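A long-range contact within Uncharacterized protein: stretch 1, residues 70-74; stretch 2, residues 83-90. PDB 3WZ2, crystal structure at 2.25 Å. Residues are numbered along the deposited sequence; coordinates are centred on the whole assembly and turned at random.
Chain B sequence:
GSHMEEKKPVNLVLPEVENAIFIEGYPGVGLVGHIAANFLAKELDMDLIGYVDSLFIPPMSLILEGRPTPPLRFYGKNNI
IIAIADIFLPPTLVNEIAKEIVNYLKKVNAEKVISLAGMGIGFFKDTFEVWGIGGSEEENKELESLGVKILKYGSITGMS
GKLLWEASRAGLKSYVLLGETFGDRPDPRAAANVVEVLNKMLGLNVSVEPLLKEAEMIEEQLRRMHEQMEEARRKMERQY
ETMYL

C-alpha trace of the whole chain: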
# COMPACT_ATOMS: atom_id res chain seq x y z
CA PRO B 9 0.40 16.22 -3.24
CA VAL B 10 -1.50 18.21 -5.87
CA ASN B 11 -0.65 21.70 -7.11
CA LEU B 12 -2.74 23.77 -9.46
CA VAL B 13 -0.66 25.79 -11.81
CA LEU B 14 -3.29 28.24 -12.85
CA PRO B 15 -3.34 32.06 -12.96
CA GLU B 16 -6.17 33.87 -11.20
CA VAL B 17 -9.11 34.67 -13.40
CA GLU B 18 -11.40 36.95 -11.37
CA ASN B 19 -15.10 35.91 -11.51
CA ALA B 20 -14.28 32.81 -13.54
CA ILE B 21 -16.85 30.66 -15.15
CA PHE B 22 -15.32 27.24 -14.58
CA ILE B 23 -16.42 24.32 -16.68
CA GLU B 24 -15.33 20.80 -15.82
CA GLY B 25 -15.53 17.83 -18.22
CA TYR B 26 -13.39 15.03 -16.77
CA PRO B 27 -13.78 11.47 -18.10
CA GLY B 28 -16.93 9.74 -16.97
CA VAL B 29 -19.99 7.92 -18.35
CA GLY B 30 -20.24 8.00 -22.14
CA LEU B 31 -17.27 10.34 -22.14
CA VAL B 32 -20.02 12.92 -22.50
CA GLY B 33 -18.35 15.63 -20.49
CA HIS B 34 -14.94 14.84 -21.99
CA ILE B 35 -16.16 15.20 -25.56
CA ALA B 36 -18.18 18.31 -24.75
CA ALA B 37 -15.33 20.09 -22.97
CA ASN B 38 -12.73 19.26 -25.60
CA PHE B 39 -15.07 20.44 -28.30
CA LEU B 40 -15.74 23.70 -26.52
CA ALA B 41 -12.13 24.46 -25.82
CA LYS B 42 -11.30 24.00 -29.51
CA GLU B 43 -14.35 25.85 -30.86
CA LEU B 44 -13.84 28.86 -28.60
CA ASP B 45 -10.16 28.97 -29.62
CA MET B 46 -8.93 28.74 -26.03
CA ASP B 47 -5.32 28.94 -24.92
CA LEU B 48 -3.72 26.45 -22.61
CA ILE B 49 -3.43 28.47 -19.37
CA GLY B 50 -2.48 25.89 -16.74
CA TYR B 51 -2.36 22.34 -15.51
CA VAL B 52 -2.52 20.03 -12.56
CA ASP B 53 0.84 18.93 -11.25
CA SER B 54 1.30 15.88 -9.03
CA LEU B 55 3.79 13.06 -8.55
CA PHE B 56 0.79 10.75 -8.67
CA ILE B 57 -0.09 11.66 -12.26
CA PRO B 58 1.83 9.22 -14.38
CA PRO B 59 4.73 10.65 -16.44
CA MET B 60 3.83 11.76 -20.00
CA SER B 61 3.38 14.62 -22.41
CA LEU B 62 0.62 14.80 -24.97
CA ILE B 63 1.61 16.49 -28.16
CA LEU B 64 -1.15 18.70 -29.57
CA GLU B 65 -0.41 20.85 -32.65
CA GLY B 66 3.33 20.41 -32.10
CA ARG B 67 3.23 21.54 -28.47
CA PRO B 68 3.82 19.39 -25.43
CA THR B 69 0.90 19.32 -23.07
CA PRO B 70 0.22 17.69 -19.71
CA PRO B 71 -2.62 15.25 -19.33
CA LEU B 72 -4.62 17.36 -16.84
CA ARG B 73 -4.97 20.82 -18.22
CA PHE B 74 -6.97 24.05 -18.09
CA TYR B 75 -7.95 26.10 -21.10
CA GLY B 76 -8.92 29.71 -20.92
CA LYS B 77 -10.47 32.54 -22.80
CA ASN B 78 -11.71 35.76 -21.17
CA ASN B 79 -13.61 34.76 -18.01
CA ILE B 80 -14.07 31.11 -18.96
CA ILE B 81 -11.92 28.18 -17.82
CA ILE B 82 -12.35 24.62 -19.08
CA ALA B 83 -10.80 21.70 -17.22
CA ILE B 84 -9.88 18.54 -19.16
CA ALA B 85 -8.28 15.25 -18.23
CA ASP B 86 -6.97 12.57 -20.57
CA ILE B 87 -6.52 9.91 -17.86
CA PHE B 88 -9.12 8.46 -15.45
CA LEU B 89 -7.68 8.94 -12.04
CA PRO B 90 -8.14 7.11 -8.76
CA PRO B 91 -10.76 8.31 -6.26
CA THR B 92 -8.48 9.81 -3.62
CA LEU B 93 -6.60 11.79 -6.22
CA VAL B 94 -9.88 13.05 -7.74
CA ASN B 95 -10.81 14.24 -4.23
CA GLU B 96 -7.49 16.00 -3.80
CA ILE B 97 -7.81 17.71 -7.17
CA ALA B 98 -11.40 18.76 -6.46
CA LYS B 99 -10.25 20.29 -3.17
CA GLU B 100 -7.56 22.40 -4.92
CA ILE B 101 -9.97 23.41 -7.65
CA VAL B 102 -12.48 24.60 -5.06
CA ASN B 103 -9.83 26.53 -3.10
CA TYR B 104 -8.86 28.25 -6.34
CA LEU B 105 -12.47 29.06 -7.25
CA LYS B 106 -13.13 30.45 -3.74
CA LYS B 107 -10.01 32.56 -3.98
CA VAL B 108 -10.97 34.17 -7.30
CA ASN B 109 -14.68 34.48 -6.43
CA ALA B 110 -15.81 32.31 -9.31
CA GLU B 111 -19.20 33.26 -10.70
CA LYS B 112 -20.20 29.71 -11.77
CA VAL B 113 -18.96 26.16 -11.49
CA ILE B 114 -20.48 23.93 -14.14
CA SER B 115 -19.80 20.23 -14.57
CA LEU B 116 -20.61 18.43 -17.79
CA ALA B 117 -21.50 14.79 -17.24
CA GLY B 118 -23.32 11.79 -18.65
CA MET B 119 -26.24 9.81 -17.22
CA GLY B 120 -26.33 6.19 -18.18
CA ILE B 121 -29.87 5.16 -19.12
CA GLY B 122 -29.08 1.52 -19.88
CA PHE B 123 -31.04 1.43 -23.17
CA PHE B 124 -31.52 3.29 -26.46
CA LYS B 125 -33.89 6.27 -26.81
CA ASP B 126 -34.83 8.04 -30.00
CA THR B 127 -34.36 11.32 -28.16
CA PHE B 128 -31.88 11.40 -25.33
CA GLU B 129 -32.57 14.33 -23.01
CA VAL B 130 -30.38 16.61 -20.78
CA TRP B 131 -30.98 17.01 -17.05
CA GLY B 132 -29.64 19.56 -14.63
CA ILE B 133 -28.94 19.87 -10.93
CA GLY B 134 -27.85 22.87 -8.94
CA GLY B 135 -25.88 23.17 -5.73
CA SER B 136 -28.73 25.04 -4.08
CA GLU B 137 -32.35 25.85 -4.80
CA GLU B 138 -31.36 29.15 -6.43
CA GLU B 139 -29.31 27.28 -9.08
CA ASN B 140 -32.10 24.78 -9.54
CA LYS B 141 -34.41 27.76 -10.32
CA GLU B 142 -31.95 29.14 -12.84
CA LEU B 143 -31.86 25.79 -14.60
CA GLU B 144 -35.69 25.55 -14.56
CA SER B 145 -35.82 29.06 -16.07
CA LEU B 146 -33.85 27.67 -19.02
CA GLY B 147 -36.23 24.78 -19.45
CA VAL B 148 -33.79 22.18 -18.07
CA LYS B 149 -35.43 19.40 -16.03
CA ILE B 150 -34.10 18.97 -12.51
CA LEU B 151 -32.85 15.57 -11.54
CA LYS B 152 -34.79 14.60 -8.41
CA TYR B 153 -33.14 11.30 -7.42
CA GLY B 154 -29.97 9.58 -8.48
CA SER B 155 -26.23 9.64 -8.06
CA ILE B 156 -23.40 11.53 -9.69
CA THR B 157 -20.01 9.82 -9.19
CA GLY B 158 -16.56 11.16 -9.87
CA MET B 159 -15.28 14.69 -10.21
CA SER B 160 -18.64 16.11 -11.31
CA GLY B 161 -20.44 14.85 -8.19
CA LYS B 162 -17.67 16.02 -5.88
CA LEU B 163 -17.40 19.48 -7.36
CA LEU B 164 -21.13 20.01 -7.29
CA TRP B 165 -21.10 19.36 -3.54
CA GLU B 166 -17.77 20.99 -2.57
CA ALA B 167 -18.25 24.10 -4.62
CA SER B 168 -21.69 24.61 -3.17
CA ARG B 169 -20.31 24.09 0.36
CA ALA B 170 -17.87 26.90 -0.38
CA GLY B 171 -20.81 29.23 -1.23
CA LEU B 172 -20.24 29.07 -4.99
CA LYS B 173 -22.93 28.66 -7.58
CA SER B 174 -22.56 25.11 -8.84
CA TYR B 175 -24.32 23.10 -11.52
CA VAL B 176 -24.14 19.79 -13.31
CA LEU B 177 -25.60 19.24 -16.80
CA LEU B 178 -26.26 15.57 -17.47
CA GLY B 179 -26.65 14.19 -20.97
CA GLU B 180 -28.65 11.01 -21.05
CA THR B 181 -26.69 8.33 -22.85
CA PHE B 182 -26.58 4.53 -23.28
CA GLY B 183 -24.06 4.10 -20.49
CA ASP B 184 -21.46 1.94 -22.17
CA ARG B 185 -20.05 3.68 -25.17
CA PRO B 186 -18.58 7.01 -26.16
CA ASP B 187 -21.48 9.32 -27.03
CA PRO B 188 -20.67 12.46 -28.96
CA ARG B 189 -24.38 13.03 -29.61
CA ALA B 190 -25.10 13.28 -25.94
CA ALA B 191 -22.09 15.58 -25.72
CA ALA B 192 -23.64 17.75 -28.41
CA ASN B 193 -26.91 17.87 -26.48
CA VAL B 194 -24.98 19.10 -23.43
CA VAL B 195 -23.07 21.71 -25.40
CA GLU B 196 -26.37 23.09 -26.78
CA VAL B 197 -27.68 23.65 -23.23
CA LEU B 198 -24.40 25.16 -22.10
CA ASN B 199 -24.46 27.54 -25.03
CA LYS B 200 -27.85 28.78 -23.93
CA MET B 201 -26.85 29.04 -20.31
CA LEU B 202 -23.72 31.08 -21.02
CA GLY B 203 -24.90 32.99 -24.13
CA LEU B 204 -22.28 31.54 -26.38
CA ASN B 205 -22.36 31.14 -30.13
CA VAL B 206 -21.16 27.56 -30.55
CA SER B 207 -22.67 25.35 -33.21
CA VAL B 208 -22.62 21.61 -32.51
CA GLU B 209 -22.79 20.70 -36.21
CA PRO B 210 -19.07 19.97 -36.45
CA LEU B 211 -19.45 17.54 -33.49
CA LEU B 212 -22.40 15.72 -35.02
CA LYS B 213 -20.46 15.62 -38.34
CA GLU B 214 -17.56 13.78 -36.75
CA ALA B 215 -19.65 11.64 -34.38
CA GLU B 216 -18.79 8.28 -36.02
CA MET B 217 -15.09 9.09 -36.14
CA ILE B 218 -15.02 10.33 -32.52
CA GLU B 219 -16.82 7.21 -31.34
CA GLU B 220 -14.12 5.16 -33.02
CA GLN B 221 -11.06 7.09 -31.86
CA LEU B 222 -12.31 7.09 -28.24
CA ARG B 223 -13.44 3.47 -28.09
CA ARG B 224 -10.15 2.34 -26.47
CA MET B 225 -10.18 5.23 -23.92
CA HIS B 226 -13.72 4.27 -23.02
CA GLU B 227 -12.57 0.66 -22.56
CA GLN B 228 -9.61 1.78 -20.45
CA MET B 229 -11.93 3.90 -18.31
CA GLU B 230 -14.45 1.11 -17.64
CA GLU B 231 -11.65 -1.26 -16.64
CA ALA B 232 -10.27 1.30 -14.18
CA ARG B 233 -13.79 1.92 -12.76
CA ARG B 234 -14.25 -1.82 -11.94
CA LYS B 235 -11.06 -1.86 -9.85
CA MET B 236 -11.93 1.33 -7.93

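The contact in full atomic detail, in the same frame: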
# COMPACT_ATOMS: atom_id res chain seq x y z
N PRO B 70 0.43 18.67 -20.76
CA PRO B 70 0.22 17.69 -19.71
C PRO B 70 -1.17 17.11 -19.79
O PRO B 70 -2.04 17.68 -20.43
CB PRO B 70 0.44 18.49 -18.43
CG PRO B 70 0.01 19.85 -18.79
CD PRO B 70 0.24 20.04 -20.26
N PRO B 71 -1.37 15.96 -19.17
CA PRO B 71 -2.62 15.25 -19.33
C PRO B 71 -3.79 15.86 -18.59
O PRO B 71 -4.92 15.58 -18.97
CB PRO B 71 -2.31 13.84 -18.78
CG PRO B 71 -1.14 14.02 -17.90
CD PRO B 71 -0.37 15.18 -18.44
N LEU B 72 -3.54 16.66 -17.55
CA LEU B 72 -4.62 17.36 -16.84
C LEU B 72 -4.42 18.84 -16.99
O LEU B 72 -3.45 19.38 -16.48
CB LEU B 72 -4.64 17.00 -15.36
CG LEU B 72 -5.52 15.82 -15.01
CD1 LEU B 72 -4.96 14.52 -15.57
CD2 LEU B 72 -5.67 15.73 -13.51
N ARG B 73 -5.26 19.48 -17.78
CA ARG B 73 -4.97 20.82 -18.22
C ARG B 73 -6.21 21.71 -18.13
O ARG B 73 -7.33 21.23 -18.06
CB ARG B 73 -4.33 20.88 -19.63
CG ARG B 73 -4.93 19.96 -20.63
CD ARG B 73 -4.12 19.86 -21.92
NE ARG B 73 -4.99 19.21 -22.88
CZ ARG B 73 -5.23 17.92 -22.91
NH1 ARG B 73 -4.61 17.11 -22.05
NH2 ARG B 73 -6.03 17.42 -23.82
N PHE B 74 -5.95 23.01 -18.11
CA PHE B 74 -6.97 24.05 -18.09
C PHE B 74 -6.79 24.94 -19.29
O PHE B 74 -5.68 25.40 -19.58
CB PHE B 74 -6.83 24.89 -16.82
CG PHE B 74 -6.97 24.09 -15.57
CD1 PHE B 74 -8.20 23.69 -15.12
CD2 PHE B 74 -5.84 23.70 -14.85
CE1 PHE B 74 -8.33 22.94 -13.97
CE2 PHE B 74 -5.97 22.94 -13.69
CZ PHE B 74 -7.22 22.54 -13.26
N ALA B 83 -11.70 22.68 -17.79
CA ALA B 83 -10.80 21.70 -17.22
C ALA B 83 -10.99 20.36 -17.91
O ALA B 83 -12.12 19.84 -17.93
CB ALA B 83 -11.09 21.55 -15.73
N ILE B 84 -9.88 19.78 -18.36
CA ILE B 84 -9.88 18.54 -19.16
C ILE B 84 -8.91 17.57 -18.51
O ILE B 84 -7.89 17.97 -17.97
CB ILE B 84 -9.41 18.88 -20.60
CG1 ILE B 84 -10.58 19.69 -21.31
CG2 ILE B 84 -8.93 17.64 -21.35
CD1 ILE B 84 -10.29 20.19 -22.70
N ALA B 85 -9.22 16.28 -18.59
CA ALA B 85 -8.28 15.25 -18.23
C ALA B 85 -8.28 14.13 -19.26
O ALA B 85 -9.33 13.62 -19.62
CB ALA B 85 -8.64 14.68 -16.86
N ASP B 86 -7.09 13.68 -19.66
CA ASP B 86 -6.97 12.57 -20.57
C ASP B 86 -6.71 11.22 -19.91
O ASP B 86 -6.61 10.22 -20.61
CB ASP B 86 -5.91 12.90 -21.62
CG ASP B 86 -6.42 13.92 -22.66
OD1 ASP B 86 -7.60 13.85 -23.03
OD2 ASP B 86 -5.66 14.83 -23.07
N ILE B 87 -6.69 11.17 -18.59
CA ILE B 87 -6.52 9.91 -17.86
C ILE B 87 -7.62 9.83 -16.80
O ILE B 87 -8.15 10.86 -16.36
CB ILE B 87 -5.11 9.82 -17.24
CG1 ILE B 87 -4.81 11.06 -16.45
CG2 ILE B 87 -4.08 9.74 -18.36
CD1 ILE B 87 -3.54 10.96 -15.63
N PHE B 88 -8.02 8.62 -16.42
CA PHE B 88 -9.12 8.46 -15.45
C PHE B 88 -8.39 8.08 -14.18
O PHE B 88 -7.70 7.10 -14.14
CB PHE B 88 -10.21 7.42 -15.89
CG PHE B 88 -11.39 7.26 -14.89
CD1 PHE B 88 -12.59 7.98 -15.05
CD2 PHE B 88 -11.31 6.35 -13.81
CE1 PHE B 88 -13.66 7.81 -14.16
CE2 PHE B 88 -12.37 6.20 -12.92
CZ PHE B 88 -13.54 6.93 -13.08
N LEU B 89 -8.54 8.92 -13.18
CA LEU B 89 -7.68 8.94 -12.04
C LEU B 89 -8.34 8.22 -10.87
O LEU B 89 -9.54 8.08 -10.84
CB LEU B 89 -7.37 10.38 -11.66
CG LEU B 89 -6.41 11.08 -12.63
CD1 LEU B 89 -6.13 12.48 -12.17
CD2 LEU B 89 -5.08 10.32 -12.75
N PRO B 90 -7.54 7.78 -9.91
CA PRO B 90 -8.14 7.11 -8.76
C PRO B 90 -8.85 8.07 -7.80
O PRO B 90 -8.56 9.27 -7.82
CB PRO B 90 -6.93 6.44 -8.07
CG PRO B 90 -5.74 7.18 -8.57
CD PRO B 90 -6.08 7.64 -9.96
O HOH W 1 -8.20 15.39 -24.90

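The apolar centre of this contact is organised around Leu72. Its side chain leaves the strand with chi1 at -91°, between the usual wells, and chi2 in p, and this brings its end nearer to the second stretch than the CA-to-CB bond alone would suggest. The coordinates show how the isobutyl group is used. Leu72 CG sits 3.8 Å from Ala85 CB, its cross-strand partner; Leu72 CD1 lies 3.6 Å from Ile87 CG1; and Leu72 CD2 reaches Leu89 CD1 at 3.5 Å. One leucine thus touches both the last residue of the opposing strand and two residues of the loop that follows, Ile87 and Leu89, while the intervening Phe88 points away and makes no contact.

Phe74 extends the same face of the sheet. Its ring, with chi1 in m, meets Ala83 obliquely, Phe74 CE1 lying 3.6 Å from Ala83 CB. The rule here is one of complementary size: each large side chain of the first strand on this face, Leu72 and Phe74, is paired with an alanine, and the small methyl leaves room for its partner to lie close across the strand. At the other end, Pro71 makes a looser apolar contact, with its CB 4.4 Å from Ile87 CG1.

Beneath these side chains the backbones run antiparallel, strand 72-74 against strand 83-85, with 162° between their N-to-C directions. Leu72 with Ala85 and Phe74 with Ala83 are non-hydrogen-bonded pairs, their CA atoms about 4.5 Å apart, whereas Arg73 and Ile84 form the hydrogen-bonded pair between them, on the other face. Arg73 N donates to Ile84 O at 3.0 Å, and Ile84 N returns a bond to Arg73 O at 2.9 Å. The ladder is carried one step past the strands by Asp86 N, which donates to Pro71 O at 3.0 Å. Proline has no amide hydrogen to offer, but its carbonyl remains a good acceptor, so Pro71 can still serve this bond. CA-H...O contacts fill in between, with Leu72 CA 3.5 Å from Ile84 O and Ala85 CA 3.5 Å from Pro71 O.

The polar edge belongs to Arg73. Its chain is extended through chi2 and chi3, both t, and passes Ile84, whose CG2 lies over one face of the guanidinium, 3.8 Å from Arg73 NH2. A flat cation can accept a methyl against its face because its hydrogen-bond donors point outward in its plane. Near that plane sits Asp86 OD2, which forms a salt bridge with Arg73 and takes hydrogen bonds from Arg73 NH1 and from Arg73 NH2, each at 2.7 Å. Arg73 NH1 also donates to Pro70 O at 3.1 Å, tying the group back to its own stretch. A water completes the edge: it donates to Asp86 OD1 at 2.5 Å and accepts a weak bond from Arg73 NH2 at 3.2 Å.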